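Local coordinates for protein catechol 2,3-dioxygenase (Pseudomonas sp. KL28, PDB 3HPY) that probably catalyses the iron-dependent extradiol cleavage of catechol by dioxygen to 2-hydroxy-6-oxohexa-2,4-dienoate, within a long-chain alkylphenol degradation pathway, at residues 227-230 / 231-235; 76-79 / 80-84; 208-211 / 212-215. All coordinates share one frame; numbering follows the deposited sequence.

Interaction 1: 227-230 / 231-235; sequences VLRA and GDIMS
Arg229 O accepts the amide of Ile233 (N to O 2.8 Å, N-H...O 167°), and Ala230 O takes Met234 N at the same length, 2.8 Å. Asp232 N bonds to Leu228 O and Gly231 N to Val227 O in the same way. The charged side chains of this turn are claimed from outside. Asp232 OD2 forms a salt bridge with Arg247 of a second subunit and a hydrogen bond with Trp139 of a third, whose Glu144 forms a salt bridge with Arg229 NE; Arg229 NH1 is hydrogen-bonded to Gly146 O of its own chain. The four backbone bonds, each from residue i+4 to residue i, are those of an alpha-helix, here helix 224-236 of the C-terminal glyoxalase-like region, buried in the homotetramer. The guanidinium of Arg229 carries the methyl CD1 of Ile233 over one face, offset toward the rim, with CD1 3.2 Å from NH1. Ile233 CG1 sits beside its own backbone N (chi1 -61°), which lays it 3.0 Å from Arg229 O; the extended second torsion carries CD1 on to the arginine. Leu228 and Asp232 slant across one another, Leu228 CG 3.9 Å from Asp232 OD2. On the inner side Met234, extended beyond CG, runs back past Ala230: CG lies 3.2 Å from Ala230 O, and the terminal CE ends 4.5 Å from Ala230 CB. Val227 and Met234 both rest on Ile256 of strand 254-259, while Ala230 and Met234 share Thr268 of strand 265-270.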
ATOM      1  N   VAL C 227       2.288   7.306   4.757  1.00 20.93           N
ATOM      2  CA  VAL C 227       1.612   8.561   5.078  1.00 20.45           C
ATOM      3  C   VAL C 227       0.634   8.326   6.227  1.00 21.87           C
ATOM      4  O   VAL C 227       0.494   9.159   7.126  1.00 21.20           O
ATOM      5  CB  VAL C 227       0.856   9.124   3.854  1.00 21.74           C
ATOM      6  CG1 VAL C 227       0.103  10.393   4.235  1.00 23.40           C
ATOM      7  CG2 VAL C 227       1.855   9.455   2.740  1.00 23.45           C
ATOM      8  N   LEU C 228      -0.042   7.185   6.191  1.00 22.55           N
ATOM      9  CA  LEU C 228      -0.986   6.821   7.240  1.00 23.42           C
ATOM     10  C   LEU C 228      -0.233   6.717   8.561  1.00 23.23           C
ATOM     11  O   LEU C 228      -0.620   7.310   9.559  1.00 24.39           O
ATOM     12  CB  LEU C 228      -1.626   5.481   6.916  1.00 22.37           C
ATOM     13  CG  LEU C 228      -2.432   4.853   8.056  1.00 26.66           C
ATOM     14  CD1 LEU C 228      -3.513   5.830   8.496  1.00 23.73           C
ATOM     15  CD2 LEU C 228      -3.042   3.527   7.584  1.00 26.49           C
ATOM     16  N   ARG C 229       0.854   5.961   8.545  1.00 21.99           N
ATOM     17  CA  ARG C 229       1.675   5.771   9.728  1.00 23.12           C
ATOM     18  C   ARG C 229       2.157   7.110  10.299  1.00 24.11           C
ATOM     19  O   ARG C 229       2.251   7.265  11.518  1.00 21.18           O
ATOM     20  CB  ARG C 229       2.834   4.864   9.337  1.00 20.00           C
ATOM     21  CG  ARG C 229       4.039   4.878  10.231  1.00 20.37           C
ATOM     22  CD  ARG C 229       4.922   3.727   9.811  1.00 19.72           C
ATOM     23  NE  ARG C 229       5.951   3.457  10.798  1.00 25.12           N
ATOM     24  CZ  ARG C 229       6.907   4.311  11.143  1.00 26.40           C
ATOM     25  NH1 ARG C 229       6.979   5.518  10.579  1.00 28.43           N
ATOM     26  NH2 ARG C 229       7.805   3.954  12.053  1.00 25.82           N
ATOM     27  N   ALA C 230       2.474   8.061   9.414  1.00 24.43           N
ATOM     28  CA  ALA C 230       2.914   9.391   9.847  1.00 25.88           C
ATOM     29  C   ALA C 230       1.753   9.976  10.638  1.00 24.97           C
ATOM     30  O   ALA C 230       1.944  10.535  11.715  1.00 24.31           O
ATOM     31  CB  ALA C 230       3.224  10.281   8.639  1.00 23.52           C
ATOM     32  N   GLY C 231       0.551   9.829  10.087  1.00 24.89           N
ATOM     33  CA  GLY C 231      -0.638  10.330  10.749  1.00 24.55           C
ATOM     34  C   GLY C 231      -0.817   9.713  12.124  1.00 25.63           C
ATOM     35  O   GLY C 231      -1.076  10.431  13.101  1.00 25.34           O
ATOM     36  N   ASP C 232      -0.675   8.389  12.218  1.00 25.06           N
ATOM     37  CA  ASP C 232      -0.819   7.712  13.511  1.00 25.21           C
ATOM     38  C   ASP C 232       0.215   8.240  14.488  1.00 25.18           C
ATOM     39  O   ASP C 232      -0.103   8.530  15.640  1.00 26.35           O
ATOM     40  CB  ASP C 232      -0.615   6.198  13.393  1.00 25.27           C
ATOM     41  CG  ASP C 232      -1.597   5.548  12.460  1.00 24.41           C
ATOM     42  OD1 ASP C 232      -2.759   5.997  12.412  1.00 24.12           O
ATOM     43  OD2 ASP C 232      -1.210   4.570  11.789  1.00 20.02           O
ATOM     44  N   ILE C 233       1.457   8.343  14.029  1.00 24.19           N
ATOM     45  CA  ILE C 233       2.524   8.840  14.888  1.00 24.09           C
ATOM     46  C   ILE C 233       2.212  10.262  15.352  1.00 25.18           C
ATOM     47  O   ILE C 233       2.437  10.606  16.515  1.00 25.23           O
ATOM     48  CB  ILE C 233       3.880   8.772  14.167  1.00 24.48           C
ATOM     49  CG1 ILE C 233       4.185   7.308  13.818  1.00 25.36           C
ATOM     50  CG2 ILE C 233       4.989   9.316  15.072  1.00 24.34           C
ATOM     51  CD1 ILE C 233       5.396   7.108  12.916  1.00 27.68           C
ATOM     52  N   MET C 234       1.665  11.083  14.466  1.00 25.30           N
ATOM     53  CA  MET C 234       1.320  12.444  14.850  1.00 25.09           C
ATOM     54  C   MET C 234       0.315  12.445  16.006  1.00 28.01           C
ATOM     55  O   MET C 234       0.457  13.213  16.959  1.00 27.94           O
ATOM     56  CB  MET C 234       0.741  13.202  13.656  1.00 24.48           C
ATOM     57  CG  MET C 234       1.776  13.552  12.606  1.00 23.65           C
ATOM     58  SD  MET C 234       1.047  14.284  11.163  1.00 28.00           S
ATOM     59  CE  MET C 234       2.500  14.420  10.144  1.00 25.39           C
ATOM     60  N   SER C 235      -0.689  11.572  15.928  1.00 28.27           N
ATOM     61  CA  SER C 235      -1.709  11.493  16.967  1.00 29.58           C
ATOM     62  C   SER C 235      -1.157  10.975  18.287  1.00 29.63           C
ATOM     63  O   SER C 235      -1.465  11.509  19.354  1.00 28.52           O
ATOM     64  CB  SER C 235      -2.867  10.598  16.514  1.00 30.53           C
ATOM     65  OG  SER C 235      -3.861  10.527  17.523  1.00 31.40           O
TER

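Interaction 2: 76-79 / 80-84; sequences KATL and EKLDA
Helix 76-89 follows strand 65-73 in the N-terminal VOC region, and residues 76-84 make up its first turns. Thr78 and Leu82, one turn apart, meet by their methyls: Thr78 CG2 is 3.8 Å from Leu82 CD1, the two side chains lying side by side and pointing the same way. Thr78 OG1 lies beside the backbone N (chi1 -50°), where it bonds to Asp75 OD1 just before the helix, and this leaves CG2 anti to that N and next to Leu82. The backbone link beneath this pair is Leu82 N to Thr78 O, 2.8 Å. Leu79 O likewise receives Asp83 N at 2.9 Å, and Lys76 O receives Glu80 N in a nearly straight bond (3.0 Å, N-H...O 173°). Glu80 CG, beside its own backbone N (chi1 -58°), comes to 3.3 Å from Lys76 O; a bend at chi2 then turns the carboxylate, whose OE1 forms a salt bridge with Arg95. Arg95 also pairs with Asp83 OD1, so one guanidinium ties together two acids on successive turns. Asp83, a buried residue, has OD2 satisfied by Thr93 OG1. Lys81 belongs to the outer side and pairs with Asp85. Leu79 and Leu82 pack on Val73 and Leu120, and Leu79 also on Val108. An apolar stripe pressed on strands 65-73, 107-111 and 117-121, with charged residues along the exposed side, is typical of an amphipathic helix packed on a beta-sheet, as in the beta-alpha-beta-beta-beta modules of the vicinal oxygen chelate fold.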
ATOM      1  N   LYS C  76      32.108  23.624  -6.930  1.00 29.99           N
ATOM      2  CA  LYS C  76      32.594  24.969  -6.646  1.00 32.05           C
ATOM      3  C   LYS C  76      32.566  25.833  -7.902  1.00 30.23           C
ATOM      4  O   LYS C  76      32.201  27.003  -7.843  1.00 30.50           O
ATOM      5  CB  LYS C  76      34.010  24.903  -6.064  1.00 32.94           C
ATOM      6  CG  LYS C  76      34.075  24.212  -4.705  1.00 37.33           C
ATOM      7  CD  LYS C  76      35.508  23.849  -4.323  1.00 40.80           C
ATOM      8  CE  LYS C  76      36.009  22.671  -5.148  1.00 41.45           C
ATOM      9  NZ  LYS C  76      37.488  22.496  -5.079  1.00 41.74           N
ATOM     10  N   ALA C  77      32.928  25.250  -9.039  1.00 30.34           N
ATOM     11  CA  ALA C  77      32.915  25.984 -10.304  1.00 30.91           C
ATOM     12  C   ALA C  77      31.502  26.478 -10.615  1.00 30.59           C
ATOM     13  O   ALA C  77      31.312  27.596 -11.094  1.00 31.55           O
ATOM     14  CB  ALA C  77      33.420  25.085 -11.445  1.00 29.74           C
ATOM     15  N   THR C  78      30.510  25.636 -10.349  1.00 30.25           N
ATOM     16  CA  THR C  78      29.123  25.998 -10.603  1.00 30.10           C
ATOM     17  C   THR C  78      28.722  27.111  -9.643  1.00 30.63           C
ATOM     18  O   THR C  78      28.067  28.082 -10.035  1.00 30.19           O
ATOM     19  CB  THR C  78      28.194  24.790 -10.387  1.00 30.11           C
ATOM     20  OG1 THR C  78      28.715  23.666 -11.110  1.00 29.30           O
ATOM     21  CG2 THR C  78      26.781  25.097 -10.887  1.00 28.15           C
ATOM     22  N   LEU C  79      29.132  26.960  -8.385  1.00 30.60           N
ATOM     23  CA  LEU C  79      28.827  27.934  -7.344  1.00 30.96           C
ATOM     24  C   LEU C  79      29.271  29.331  -7.776  1.00 32.23           C
ATOM     25  O   LEU C  79      28.467  30.266  -7.801  1.00 31.10           O
ATOM     26  CB  LEU C  79      29.527  27.547  -6.039  1.00 28.64           C
ATOM     27  CG  LEU C  79      29.114  28.302  -4.774  1.00 28.80           C
ATOM     28  CD1 LEU C  79      27.631  28.069  -4.514  1.00 29.87           C
ATOM     29  CD2 LEU C  79      29.939  27.824  -3.579  1.00 26.05           C
ATOM     30  N   GLU C  80      30.551  29.464  -8.122  1.00 33.12           N
ATOM     31  CA  GLU C  80      31.099  30.747  -8.560  1.00 33.56           C
ATOM     32  C   GLU C  80      30.292  31.252  -9.748  1.00 32.66           C
ATOM     33  O   GLU C  80      29.898  32.414  -9.812  1.00 33.27           O
ATOM     34  CB  GLU C  80      32.562  30.587  -8.979  1.00 34.52           C
ATOM     35  CG  GLU C  80      33.479  30.034  -7.901  1.00 37.35           C
ATOM     36  CD  GLU C  80      33.484  30.886  -6.648  1.00 38.68           C
ATOM     37  OE1 GLU C  80      33.158  32.091  -6.750  1.00 38.62           O
ATOM     38  OE2 GLU C  80      33.821  30.357  -5.566  1.00 39.86           O
ATOM     39  N   LYS C  81      30.055  30.350 -10.690  1.00 33.65           N
ATOM     40  CA  LYS C  81      29.309  30.649 -11.903  1.00 33.31           C
ATOM     41  C   LYS C  81      27.944  31.275 -11.580  1.00 34.29           C
ATOM     42  O   LYS C  81      27.575  32.314 -12.137  1.00 34.75           O
ATOM     43  CB  LYS C  81      29.148  29.352 -12.692  1.00 33.10           C
ATOM     44  CG  LYS C  81      28.888  29.525 -14.167  1.00 34.44           C
ATOM     45  CD  LYS C  81      27.418  29.685 -14.465  1.00 35.30           C
ATOM     46  CE  LYS C  81      27.180  29.669 -15.968  1.00 36.62           C
ATOM     47  NZ  LYS C  81      25.738  29.845 -16.302  1.00 35.50           N
ATOM     48  N   LEU C  82      27.202  30.652 -10.669  1.00 33.67           N
ATOM     49  CA  LEU C  82      25.891  31.164 -10.291  1.00 32.54           C
ATOM     50  C   LEU C  82      25.962  32.476  -9.506  1.00 32.43           C
ATOM     51  O   LEU C  82      25.143  33.373  -9.716  1.00 30.56           O
ATOM     52  CB  LEU C  82      25.129  30.093  -9.510  1.00 32.44           C
ATOM     53  CG  LEU C  82      24.774  28.940 -10.452  1.00 31.03           C
ATOM     54  CD1 LEU C  82      24.378  27.704  -9.662  1.00 32.66           C
ATOM     55  CD2 LEU C  82      23.656  29.389 -11.382  1.00 29.37           C
ATOM     56  N   ASP C  83      26.935  32.596  -8.608  1.00 33.64           N
ATOM     57  CA  ASP C  83      27.089  33.838  -7.854  1.00 34.71           C
ATOM     58  C   ASP C  83      27.209  34.966  -8.888  1.00 35.21           C
ATOM     59  O   ASP C  83      26.511  35.973  -8.798  1.00 35.35           O
ATOM     60  CB  ASP C  83      28.350  33.769  -6.973  1.00 36.75           C
ATOM     61  CG  ASP C  83      28.515  34.988  -6.056  1.00 38.28           C
ATOM     62  OD1 ASP C  83      29.616  35.137  -5.489  1.00 40.42           O
ATOM     63  OD2 ASP C  83      27.563  35.784  -5.892  1.00 39.12           O
ATOM     64  N   ALA C  84      28.068  34.777  -9.893  1.00 35.43           N
ATOM     65  CA  ALA C  84      28.278  35.788 -10.934  1.00 34.74           C
ATOM     66  C   ALA C  84      27.021  36.126 -11.728  1.00 35.30           C
ATOM     67  O   ALA C  84      26.774  37.291 -12.042  1.00 33.83           O
ATOM     68  CB  ALA C  84      29.372  35.338 -11.888  1.00 34.82           C
TER

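Interaction 3: 208-211 / 212-215; sequences YPEK and GKLH
Apolar contact centres on the aliphatic part of Lys213, which turns back over the preceding loop. Its CG lies 3.8 Å from Tyr208 CE2, approaching the ring obliquely, and the same CG is 3.8 Å from Glu210 CB, so one methylene of the lysine touches both the tyrosine and the glutamate. Lys213 CG stands beside the backbone N (chi1 -76°), and bends at chi2 and chi4 curl the chain round Glu210 instead of letting it run straight out. The tyrosine ring also meets Tyr158 edge-to-face on strand 151-159, and Lys213 packs on Tyr158 as well.

The polar ends come close without pairing. Lys213 NZ stands 3.2 Å from Glu210 CG, the methylene below the carboxylate, while Glu210 OE2 remains 4.4 Å away from NZ, beyond a salt bridge. Opposite charges at this range would probably still attract, though weakly on an exposed surface.

Backbone geometry makes the reversal. At the bend Gly212 takes a positive phi (79°), just before strand 213-220 begins. Backbone hydrogen bonds between Gly212 and Ser114 and between Lys213 and Tyr158 fix the chain on leaving the bend; Lys213 O is further held by His116 NE2. The loop joins strand 203-207 to strand 213-220, which lie on either side of strand 151-159, one parallel and the other antiparallel to it. A surface connection of this kind, leading into the strand that carries the iron ligand His216, belongs to the C-terminal half of an extradiol dioxygenase of the vicinal oxygen chelate fold.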
ATOM      1  N   TYR C 208       1.802  36.557  -1.675  1.00 37.91           N
ATOM      2  CA  TYR C 208       1.373  36.968  -0.350  1.00 39.25           C
ATOM      3  C   TYR C 208       1.903  38.360  -0.014  1.00 40.41           C
ATOM      4  O   TYR C 208       3.068  38.663  -0.262  1.00 40.11           O
ATOM      5  CB  TYR C 208       1.881  35.962   0.676  1.00 39.39           C
ATOM      6  CG  TYR C 208       1.223  36.068   2.025  1.00 38.83           C
ATOM      7  CD1 TYR C 208      -0.151  35.880   2.164  1.00 39.41           C
ATOM      8  CD2 TYR C 208       1.977  36.313   3.171  1.00 39.86           C
ATOM      9  CE1 TYR C 208      -0.761  35.931   3.415  1.00 39.42           C
ATOM     10  CE2 TYR C 208       1.381  36.365   4.426  1.00 40.26           C
ATOM     11  CZ  TYR C 208       0.013  36.173   4.541  1.00 40.70           C
ATOM     12  OH  TYR C 208      -0.577  36.217   5.787  1.00 42.15           O
ATOM     13  N   PRO C 209       1.045  39.223   0.559  1.00 41.47           N
ATOM     14  CA  PRO C 209       1.416  40.591   0.937  1.00 42.15           C
ATOM     15  C   PRO C 209       2.616  40.677   1.882  1.00 43.30           C
ATOM     16  O   PRO C 209       3.445  41.579   1.754  1.00 43.54           O
ATOM     17  CB  PRO C 209       0.141  41.123   1.578  1.00 42.32           C
ATOM     18  CG  PRO C 209      -0.927  40.424   0.802  1.00 42.28           C
ATOM     19  CD  PRO C 209      -0.401  39.008   0.733  1.00 40.45           C
ATOM     20  N   GLU C 210       2.699  39.746   2.829  1.00 44.49           N
ATOM     21  CA  GLU C 210       3.798  39.727   3.796  1.00 45.21           C
ATOM     22  C   GLU C 210       4.991  39.023   3.173  1.00 44.66           C
ATOM     23  O   GLU C 210       4.819  38.116   2.362  1.00 44.95           O
ATOM     24  CB  GLU C 210       3.381  38.972   5.059  1.00 47.19           C
ATOM     25  CG  GLU C 210       3.926  39.551   6.351  1.00 50.22           C
ATOM     26  CD  GLU C 210       3.182  40.807   6.773  1.00 52.89           C
ATOM     27  OE1 GLU C 210       3.317  41.847   6.085  1.00 52.25           O
ATOM     28  OE2 GLU C 210       2.453  40.744   7.788  1.00 53.27           O
ATOM     29  N   LYS C 211       6.197  39.428   3.563  1.00 43.94           N
ATOM     30  CA  LYS C 211       7.400  38.815   3.018  1.00 43.05           C
ATOM     31  C   LYS C 211       8.165  38.011   4.063  1.00 41.90           C
ATOM     32  O   LYS C 211       8.083  38.293   5.261  1.00 40.04           O
ATOM     33  CB  LYS C 211       8.321  39.886   2.420  1.00 43.45           C
ATOM     34  CG  LYS C 211       8.906  40.849   3.437  1.00 44.17           C
ATOM     35  CD  LYS C 211      10.027  41.693   2.834  1.00 44.92           C
ATOM     36  CE  LYS C 211       9.528  42.627   1.743  1.00 44.50           C
ATOM     37  NZ  LYS C 211      10.667  43.268   1.023  1.00 43.53           N
ATOM     38  N   GLY C 212       8.902  37.007   3.595  1.00 40.33           N
ATOM     39  CA  GLY C 212       9.694  36.172   4.482  1.00 40.12           C
ATOM     40  C   GLY C 212       8.882  35.115   5.202  1.00 39.44           C
ATOM     41  O   GLY C 212       9.375  34.456   6.125  1.00 41.04           O
ATOM     42  N   LYS C 213       7.635  34.948   4.774  1.00 38.32           N
ATOM     43  CA  LYS C 213       6.747  33.976   5.388  1.00 37.61           C
ATOM     44  C   LYS C 213       7.049  32.543   4.960  1.00 36.31           C
ATOM     45  O   LYS C 213       7.311  32.266   3.794  1.00 34.17           O
ATOM     46  CB  LYS C 213       5.289  34.322   5.070  1.00 38.92           C
ATOM     47  CG  LYS C 213       4.752  35.503   5.884  1.00 42.00           C
ATOM     48  CD  LYS C 213       4.750  35.169   7.377  1.00 43.05           C
ATOM     49  CE  LYS C 213       4.286  36.329   8.251  1.00 43.89           C
ATOM     50  NZ  LYS C 213       5.275  37.438   8.301  1.00 44.62           N
ATOM     51  N   LEU C 214       7.007  31.635   5.926  1.00 35.46           N
ATOM     52  CA  LEU C 214       7.268  30.232   5.670  1.00 35.57           C
ATOM     53  C   LEU C 214       5.978  29.442   5.806  1.00 34.24           C
ATOM     54  O   LEU C 214       5.412  29.366   6.895  1.00 35.37           O
ATOM     55  CB  LEU C 214       8.310  29.710   6.664  1.00 36.10           C
ATOM     56  CG  LEU C 214       8.647  28.213   6.723  1.00 36.97           C
ATOM     57  CD1 LEU C 214       7.700  27.519   7.678  1.00 37.95           C
ATOM     58  CD2 LEU C 214       8.592  27.592   5.338  1.00 35.54           C
ATOM     59  N   HIS C 215       5.498  28.873   4.706  1.00 31.93           N
ATOM     60  CA  HIS C 215       4.276  28.080   4.774  1.00 31.18           C
ATOM     61  C   HIS C 215       4.634  26.726   5.382  1.00 29.67           C
ATOM     62  O   HIS C 215       4.013  26.288   6.353  1.00 29.68           O
ATOM     63  CB  HIS C 215       3.655  27.870   3.390  1.00 29.75           C
ATOM     64  CG  HIS C 215       2.272  27.293   3.438  1.00 30.96           C
ATOM     65  ND1 HIS C 215       1.137  28.077   3.423  1.00 31.82           N
ATOM     66  CD2 HIS C 215       1.843  26.015   3.557  1.00 29.10           C
ATOM     67  CE1 HIS C 215       0.070  27.308   3.534  1.00 30.71           C
ATOM     68  NE2 HIS C 215       0.470  26.051   3.618  1.00 31.42           N
TER

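Interactions 1 and 2 are successive turns of two different helices, one in each half of the chain and on opposite sides of its centre, with centres about 41 Å apart. Interaction 1 is buried, its charges engaged by neighbouring subunits; interaction 2 is only partly buried, touches no other subunit and pairs its acids within the chain. Interaction 3 lies at the surface and relies on a lysine's methylenes and a glycine bend where the helices have regular backbone bonds. Strand 213-220, entered through interaction 3, is followed directly by helix 224-236 of interaction 1, yet the nearest atoms of the two contacts are about 13 Å apart.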